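Local coordinates for austinoid biosynthesis clusters protein H (Emericella nidulans FGSC A4, PDB 5X9K), which takes part, as a homodimeric isomerase of the Trt14 family, in the biosynthesis of the fungal meroterpenoids austinol and dehydroaustinol, at residues V109-E114 with Y130-N135; C56-F61 with E142-F147. All blocks are in the same frame, centred on the assembly; numbering follows the deposited sequence.

Interactions 1 and 2 illustrate how one curved mixed sheet is assembled from local and distant pieces of chain. Interaction 1 pairs the two arms of a hairpin, strands 108-119 and 122-134, whereas interaction 2 lays strand 56-61 parallel to strand 141-148, so that the hairpin is nested inside the long loop closed by residues 56-61 with 142-147. Their centres lie about 9 Å apart, and strands 122-134 and 141-148 are neighbours, joined where Gln-133 N bonds Asp-143 O and where Leu-132 packs on Phe-144. Helix 26-38 covers one face of this region, while the other meets the second subunit of the homodimer.

Interaction 1: residues V109-E114 with Y130-N135; sequences VVLHIE and YILQIN
Val-109/Leu-132 and Leu-111/Tyr-130 are hydrogen-bonded pairs, with Val-110/Ile-131 the non-hydrogen-bonded pair between them, in antiparallel strands 109-114 and 130-134, whose axes come within 4.8 Å with 154° between their directions. Each hydrogen-bonded pair is closed by two backbone bonds; that from Leu-132 N to Val-109 O is 2.8 Å and almost straight at the hydrogen. On one face Val-110 and Ile-131 lie side by side and point the same way, Val-110 CG2 touching Ile-131 CG1 at 3.9 Å. Having CG1 beside its own backbone N (chi1 -60°), Ile-131 brings that branch alongside both methyls of Val-110. On the other face Ile-113 crosses Tyr-130 at about a right angle. Ile-113 CG1 sits over one face of the Tyr-130 ring, 4.1 Å from Tyr-130 CG, and the same ring meets Phe-144 edge-to-face. Leu-111 CD1 reaches Leu-132 CD1 more loosely, at 4.4 Å. Val-109 packs on Ala-33 and Leu-132 on Phe-36, whereas Val-110 and Ile-131 touch Val-101 of the second subunit. The amides of Val-109, Leu-111, Tyr-130 and Leu-132 are satisfied within the hairpin, Val-110 and Ile-131 bond outward to Val-101 and Phe-145 of their own chain, and the largely apolar faces suit helix and dimer partner.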
loop_
_atom_site.group_PDB
_atom_site.type_symbol
_atom_site.label_atom_id
_atom_site.label_comp_id
_atom_site.label_asym_id
_atom_site.label_seq_id
_atom_site.Cartn_x
_atom_site.Cartn_y
_atom_site.Cartn_z
ATOM N N VAL A 109 -4.746 -6.109 -10.606
ATOM C CA VAL A 109 -5.230 -4.742 -10.658
ATOM C C VAL A 109 -4.796 -4.065 -9.373
ATOM O O VAL A 109 -5.069 -4.576 -8.280
ATOM C CB VAL A 109 -6.757 -4.671 -10.801
ATOM C CG1 VAL A 109 -7.199 -3.231 -10.776
ATOM C CG2 VAL A 109 -7.240 -5.407 -12.095
ATOM N N VAL A 110 -4.131 -2.926 -9.500
ATOM C CA VAL A 110 -3.645 -2.161 -8.354
ATOM C C VAL A 110 -4.490 -0.904 -8.228
ATOM O O VAL A 110 -4.647 -0.155 -9.205
ATOM C CB VAL A 110 -2.158 -1.800 -8.496
ATOM C CG1 VAL A 110 -1.681 -1.071 -7.235
ATOM C CG2 VAL A 110 -1.335 -3.058 -8.697
ATOM N N LEU A 111 -5.019 -0.658 -7.025
ATOM C CA LEU A 111 -5.947 0.443 -6.798
ATOM C C LEU A 111 -5.551 1.222 -5.559
ATOM O O LEU A 111 -5.248 0.630 -4.521
ATOM C CB LEU A 111 -7.374 -0.064 -6.615
ATOM C CG LEU A 111 -7.984 -0.818 -7.793
ATOM C CD1 LEU A 111 -9.268 -1.505 -7.377
ATOM C CD2 LEU A 111 -8.244 0.155 -8.941
ATOM N N HIS A 112 -5.583 2.549 -5.667
ATOM C CA HIS A 112 -5.481 3.421 -4.504
ATOM C C HIS A 112 -6.906 3.694 -4.019
ATOM O O HIS A 112 -7.676 4.401 -4.681
ATOM C CB HIS A 112 -4.719 4.696 -4.868
ATOM C CG HIS A 112 -4.424 5.570 -3.699
ATOM N ND1 HIS A 112 -3.914 6.843 -3.836
ATOM C CD2 HIS A 112 -4.554 5.353 -2.368
ATOM C CE1 HIS A 112 -3.763 7.380 -2.641
ATOM N NE2 HIS A 112 -4.139 6.496 -1.732
ATOM N N ILE A 113 -7.259 3.123 -2.863
ATOM C CA ILE A 113 -8.630 3.048 -2.371
ATOM C C ILE A 113 -8.817 3.973 -1.176
ATOM O O ILE A 113 -7.946 4.054 -0.302
ATOM C CB ILE A 113 -8.965 1.601 -1.964
ATOM C CG1 ILE A 113 -8.916 0.684 -3.180
ATOM C CG2 ILE A 113 -10.323 1.527 -1.237
ATOM C CD1 ILE A 113 -10.106 0.831 -4.047
ATOM N N GLU A 114 -9.984 4.614 -1.111
ATOM C CA GLU A 114 -10.454 5.326 0.074
ATOM C C GLU A 114 -11.644 4.581 0.660
ATOM O O GLU A 114 -12.571 4.214 -0.065
ATOM C CB GLU A 114 -10.867 6.752 -0.287
ATOM C CG GLU A 114 -9.715 7.679 -0.615
ATOM C CD GLU A 114 -10.207 9.053 -1.024
ATOM O OE1 GLU A 114 -11.333 9.136 -1.564
ATOM O OE2 GLU A 114 -9.473 10.040 -0.793
ATOM N N TYR A 130 -4.813 -1.556 -2.701
ATOM C CA TYR A 130 -5.215 -2.929 -2.947
ATOM C C TYR A 130 -4.447 -3.435 -4.153
ATOM O O TYR A 130 -4.347 -2.737 -5.166
ATOM C CB TYR A 130 -6.718 -3.035 -3.238
ATOM C CG TYR A 130 -7.644 -3.055 -2.041
ATOM C CD1 TYR A 130 -7.180 -2.826 -0.749
ATOM C CD2 TYR A 130 -8.999 -3.338 -2.215
ATOM C CE1 TYR A 130 -8.055 -2.876 0.341
ATOM C CE2 TYR A 130 -9.862 -3.373 -1.159
ATOM C CZ TYR A 130 -9.400 -3.148 0.112
ATOM O OH TYR A 130 -10.292 -3.203 1.154
ATOM N N ILE A 131 -3.931 -4.653 -4.066
ATOM C CA ILE A 131 -3.457 -5.381 -5.251
ATOM C C ILE A 131 -4.297 -6.645 -5.368
ATOM O O ILE A 131 -4.171 -7.557 -4.543
ATOM C CB ILE A 131 -1.964 -5.720 -5.179
ATOM C CG1 ILE A 131 -1.129 -4.441 -5.075
ATOM C CG2 ILE A 131 -1.556 -6.514 -6.413
ATOM C CD1 ILE A 131 0.354 -4.681 -4.844
ATOM N N LEU A 132 -5.137 -6.716 -6.401
ATOM C CA LEU A 132 -6.084 -7.815 -6.564
ATOM C C LEU A 132 -5.643 -8.678 -7.736
ATOM O O LEU A 132 -5.496 -8.172 -8.856
ATOM C CB LEU A 132 -7.499 -7.284 -6.793
ATOM C CG LEU A 132 -7.973 -6.271 -5.735
ATOM C CD1 LEU A 132 -9.358 -5.744 -6.051
ATOM C CD2 LEU A 132 -7.944 -6.903 -4.359
ATOM N N GLN A 133 -5.424 -9.970 -7.469
ATOM C CA GLN A 133 -5.155 -10.965 -8.506
ATOM C C GLN A 133 -6.449 -11.710 -8.805
ATOM O O GLN A 133 -7.052 -12.290 -7.900
ATOM C CB GLN A 133 -4.078 -11.955 -8.063
ATOM C CG GLN A 133 -3.625 -12.971 -9.143
ATOM C CD GLN A 133 -2.539 -13.908 -8.624
ATOM O OE1 GLN A 133 -1.528 -13.459 -8.105
ATOM N NE2 GLN A 133 -2.764 -15.217 -8.739
ATOM N N ILE A 134 -6.857 -11.712 -10.072
ATOM C CA ILE A 134 -8.102 -12.349 -10.490
ATOM C C ILE A 134 -7.787 -13.760 -10.978
ATOM O O ILE A 134 -6.686 -14.027 -11.473
ATOM C CB ILE A 134 -8.790 -11.503 -11.578
ATOM C CG1 ILE A 134 -8.907 -10.039 -11.133
ATOM C CG2 ILE A 134 -10.153 -12.078 -11.956
ATOM C CD1 ILE A 134 -9.561 -9.888 -9.780
ATOM N N ASN A 135 -8.741 -14.684 -10.817
ATOM C CA ASN A 135 -8.501 -16.044 -11.293
ATOM C C ASN A 135 -8.479 -16.082 -12.823
ATOM O O ASN A 135 -8.778 -15.098 -13.504
ATOM C CB ASN A 135 -9.534 -17.035 -10.732
ATOM C CG ASN A 135 -10.976 -16.680 -11.072
ATOM O OD1 ASN A 135 -11.255 -15.691 -11.736
ATOM N ND2 ASN A 135 -11.907 -17.512 -10.600
#

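Interaction 2: residues C56-F61 with E142-F147; sequences CTLRSF and EDFFQF
Arg-59 reaches across to Asp-143, two residues back from its parallel bridge partner Phe-145, and its side chain can be followed atom by atom. Arg-59 CB lies 4.1 Å from Phe-144 O, the carbonyl that also accepts the backbone N of Arg-59. With CG beside the backbone N (chi1 -44°) and the chain extended from there to NE, the arm runs toward the carboxylate: CG passes Asp-143 OD1, and Arg-59 CD comes within 3.5 Å of Asp-143 OD1 while also lying at the edge of the Phe-145 ring. Arg-59 NE then bonds both oxygens, with Asp-143 OD1 at 3.0 Å, and Arg-59 NH2 gives a further bond to Asp-143 OD2 at 3.1 Å. The salt bridge is thus side-on; guanidinium and carboxylate planes differ by just 19°, and both oxygens are met on their syn sides. Thr-57 CG2 lies over one guanidinium face, offset toward its rim.

Beneath this bridge runs parallel beta pairing in a mixed sheet, Thr-57 to Phe-61 matched with Asp-143 to Phe-147. On its other edge, where it pairs with strand 122-134, strand 141-148 carries a classic beta bulge, Glu-142 and Asp-143 both facing Gln-133. Thr-57 N reaches Glu-142 O across a longer bond, 3.3 Å, from above the carbonyl plane.

Farther along the face bearing Arg-59, the side chains of Phe-61 and Phe-145 cross at about a right angle, but their rings form an oblique pair, planes at 36° and centroids 5.4 Å apart. His-112 of the second subunit meets both rings edge-to-face. On the opposite face, Leu-58 CD2 presses to 3.5 Å from Phe-144 CD2, and the Phe-144 ring also meets Phe-36 edge-to-face.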
loop_
_atom_site.group_PDB
_atom_site.type_symbol
_atom_site.label_atom_id
_atom_site.label_comp_id
_atom_site.label_asym_id
_atom_site.label_seq_id
_atom_site.Cartn_x
_atom_site.Cartn_y
_atom_site.Cartn_z
ATOM N N CYS A 56 -8.418 -18.302 -1.907
ATOM C CA CYS A 56 -7.907 -16.936 -1.915
ATOM C C CYS A 56 -7.003 -16.683 -0.717
ATOM O O CYS A 56 -7.329 -17.043 0.421
ATOM C CB CYS A 56 -9.069 -15.949 -1.908
ATOM S SG CYS A 56 -8.589 -14.225 -2.097
ATOM N N THR A 57 -5.855 -16.065 -0.984
ATOM C CA THR A 57 -4.929 -15.609 0.047
ATOM C C THR A 57 -5.222 -14.139 0.315
ATOM O O THR A 57 -5.231 -13.337 -0.623
ATOM C CB THR A 57 -3.479 -15.778 -0.419
ATOM O OG1 THR A 57 -3.209 -17.159 -0.716
ATOM C CG2 THR A 57 -2.502 -15.285 0.646
ATOM N N LEU A 58 -5.487 -13.787 1.571
ATOM C CA LEU A 58 -5.581 -12.384 1.962
ATOM C C LEU A 58 -4.270 -11.975 2.620
ATOM O O LEU A 58 -3.821 -12.630 3.563
ATOM C CB LEU A 58 -6.756 -12.139 2.911
ATOM C CG LEU A 58 -8.139 -12.358 2.292
ATOM C CD1 LEU A 58 -8.591 -13.807 2.404
ATOM C CD2 LEU A 58 -9.160 -11.426 2.889
ATOM N N ARG A 59 -3.644 -10.915 2.106
ATOM C CA ARG A 59 -2.377 -10.421 2.637
ATOM C C ARG A 59 -2.597 -9.016 3.173
ATOM O O ARG A 59 -3.121 -8.156 2.458
ATOM C CB ARG A 59 -1.287 -10.387 1.568
ATOM C CG ARG A 59 -1.220 -11.595 0.697
ATOM C CD ARG A 59 -0.149 -11.414 -0.368
ATOM N NE ARG A 59 -0.091 -12.596 -1.211
ATOM C CZ ARG A 59 0.878 -13.503 -1.181
ATOM N NH1 ARG A 59 1.917 -13.365 -0.356
ATOM N NH2 ARG A 59 0.807 -14.546 -1.997
ATOM N N SER A 60 -2.170 -8.768 4.408
ATOM C CA SER A 60 -2.453 -7.497 5.063
ATOM C C SER A 60 -1.159 -6.886 5.576
ATOM O O SER A 60 -0.476 -7.487 6.412
ATOM C CB SER A 60 -3.447 -7.686 6.210
ATOM O OG SER A 60 -4.655 -8.226 5.701
ATOM N N PHE A 61 -0.858 -5.693 5.095
ATOM C CA PHE A 61 0.366 -4.956 5.404
ATOM C C PHE A 61 -0.007 -3.538 5.820
ATOM O O PHE A 61 -1.135 -3.105 5.603
ATOM C CB PHE A 61 1.272 -4.958 4.169
ATOM C CG PHE A 61 1.749 -6.316 3.812
ATOM C CD1 PHE A 61 2.701 -6.943 4.607
ATOM C CD2 PHE A 61 1.212 -7.003 2.730
ATOM C CE1 PHE A 61 3.154 -8.218 4.295
ATOM C CE2 PHE A 61 1.649 -8.286 2.424
ATOM C CZ PHE A 61 2.622 -8.892 3.214
ATOM N N GLU A 142 -8.423 -14.148 -6.315
ATOM C CA GLU A 142 -7.696 -15.262 -5.713
ATOM C C GLU A 142 -6.478 -14.831 -4.916
ATOM O O GLU A 142 -5.889 -15.661 -4.222
ATOM C CB GLU A 142 -7.264 -16.277 -6.790
ATOM C CG GLU A 142 -6.294 -15.736 -7.832
ATOM C CD GLU A 142 -5.921 -16.769 -8.889
ATOM O OE1 GLU A 142 -6.651 -17.782 -9.039
ATOM O OE2 GLU A 142 -4.899 -16.560 -9.574
ATOM N N ASP A 143 -6.085 -13.566 -4.989
ATOM C CA ASP A 143 -5.095 -13.034 -4.062
ATOM C C ASP A 143 -5.475 -11.591 -3.774
ATOM O O ASP A 143 -5.647 -10.794 -4.696
ATOM C CB ASP A 143 -3.680 -13.151 -4.627
ATOM C CG ASP A 143 -2.604 -13.024 -3.544
ATOM O OD1 ASP A 143 -2.436 -11.919 -2.981
ATOM O OD2 ASP A 143 -1.937 -14.039 -3.242
ATOM N N PHE A 144 -5.655 -11.276 -2.498
ATOM C CA PHE A 144 -6.192 -9.998 -2.028
ATOM C C PHE A 144 -5.109 -9.393 -1.136
ATOM O O PHE A 144 -5.018 -9.724 0.049
ATOM C CB PHE A 144 -7.521 -10.225 -1.283
ATOM C CG PHE A 144 -8.138 -8.985 -0.679
ATOM C CD1 PHE A 144 -7.717 -7.699 -1.035
ATOM C CD2 PHE A 144 -9.166 -9.111 0.243
ATOM C CE1 PHE A 144 -8.293 -6.581 -0.462
ATOM C CE2 PHE A 144 -9.763 -7.985 0.812
ATOM C CZ PHE A 144 -9.318 -6.720 0.462
ATOM N N PHE A 145 -4.277 -8.533 -1.729
ATOM C CA PHE A 145 -3.254 -7.771 -1.014
ATOM C C PHE A 145 -3.856 -6.433 -0.608
ATOM O O PHE A 145 -4.486 -5.756 -1.427
ATOM C CB PHE A 145 -2.017 -7.580 -1.915
ATOM C CG PHE A 145 -0.992 -6.556 -1.422
ATOM C CD1 PHE A 145 -1.218 -5.186 -1.543
ATOM C CD2 PHE A 145 0.237 -6.975 -0.936
ATOM C CE1 PHE A 145 -0.237 -4.246 -1.130
ATOM C CE2 PHE A 145 1.209 -6.051 -0.524
ATOM C CZ PHE A 145 0.965 -4.689 -0.620
ATOM N N GLN A 146 -3.682 -6.055 0.646
ATOM C CA GLN A 146 -4.005 -4.690 1.038
ATOM C C GLN A 146 -2.878 -4.113 1.870
ATOM O O GLN A 146 -2.253 -4.815 2.669
ATOM C CB GLN A 146 -5.324 -4.613 1.794
ATOM C CG GLN A 146 -5.295 -5.118 3.193
ATOM C CD GLN A 146 -6.643 -4.972 3.840
ATOM O OE1 GLN A 146 -7.032 -3.874 4.243
ATOM N NE2 GLN A 146 -7.382 -6.072 3.919
ATOM N N PHE A 147 -2.583 -2.844 1.627
ATOM C CA PHE A 147 -1.592 -2.102 2.392
ATOM C C PHE A 147 -2.387 -0.981 3.028
ATOM O O PHE A 147 -2.897 -0.101 2.324
ATOM C CB PHE A 147 -0.455 -1.589 1.508
ATOM C CG PHE A 147 0.744 -1.070 2.283
ATOM C CD1 PHE A 147 0.657 0.097 3.020
ATOM C CD2 PHE A 147 1.958 -1.752 2.241
ATOM C CE1 PHE A 147 1.756 0.578 3.720
ATOM C CE2 PHE A 147 3.080 -1.278 2.939
ATOM C CZ PHE A 147 2.965 -0.100 3.680
#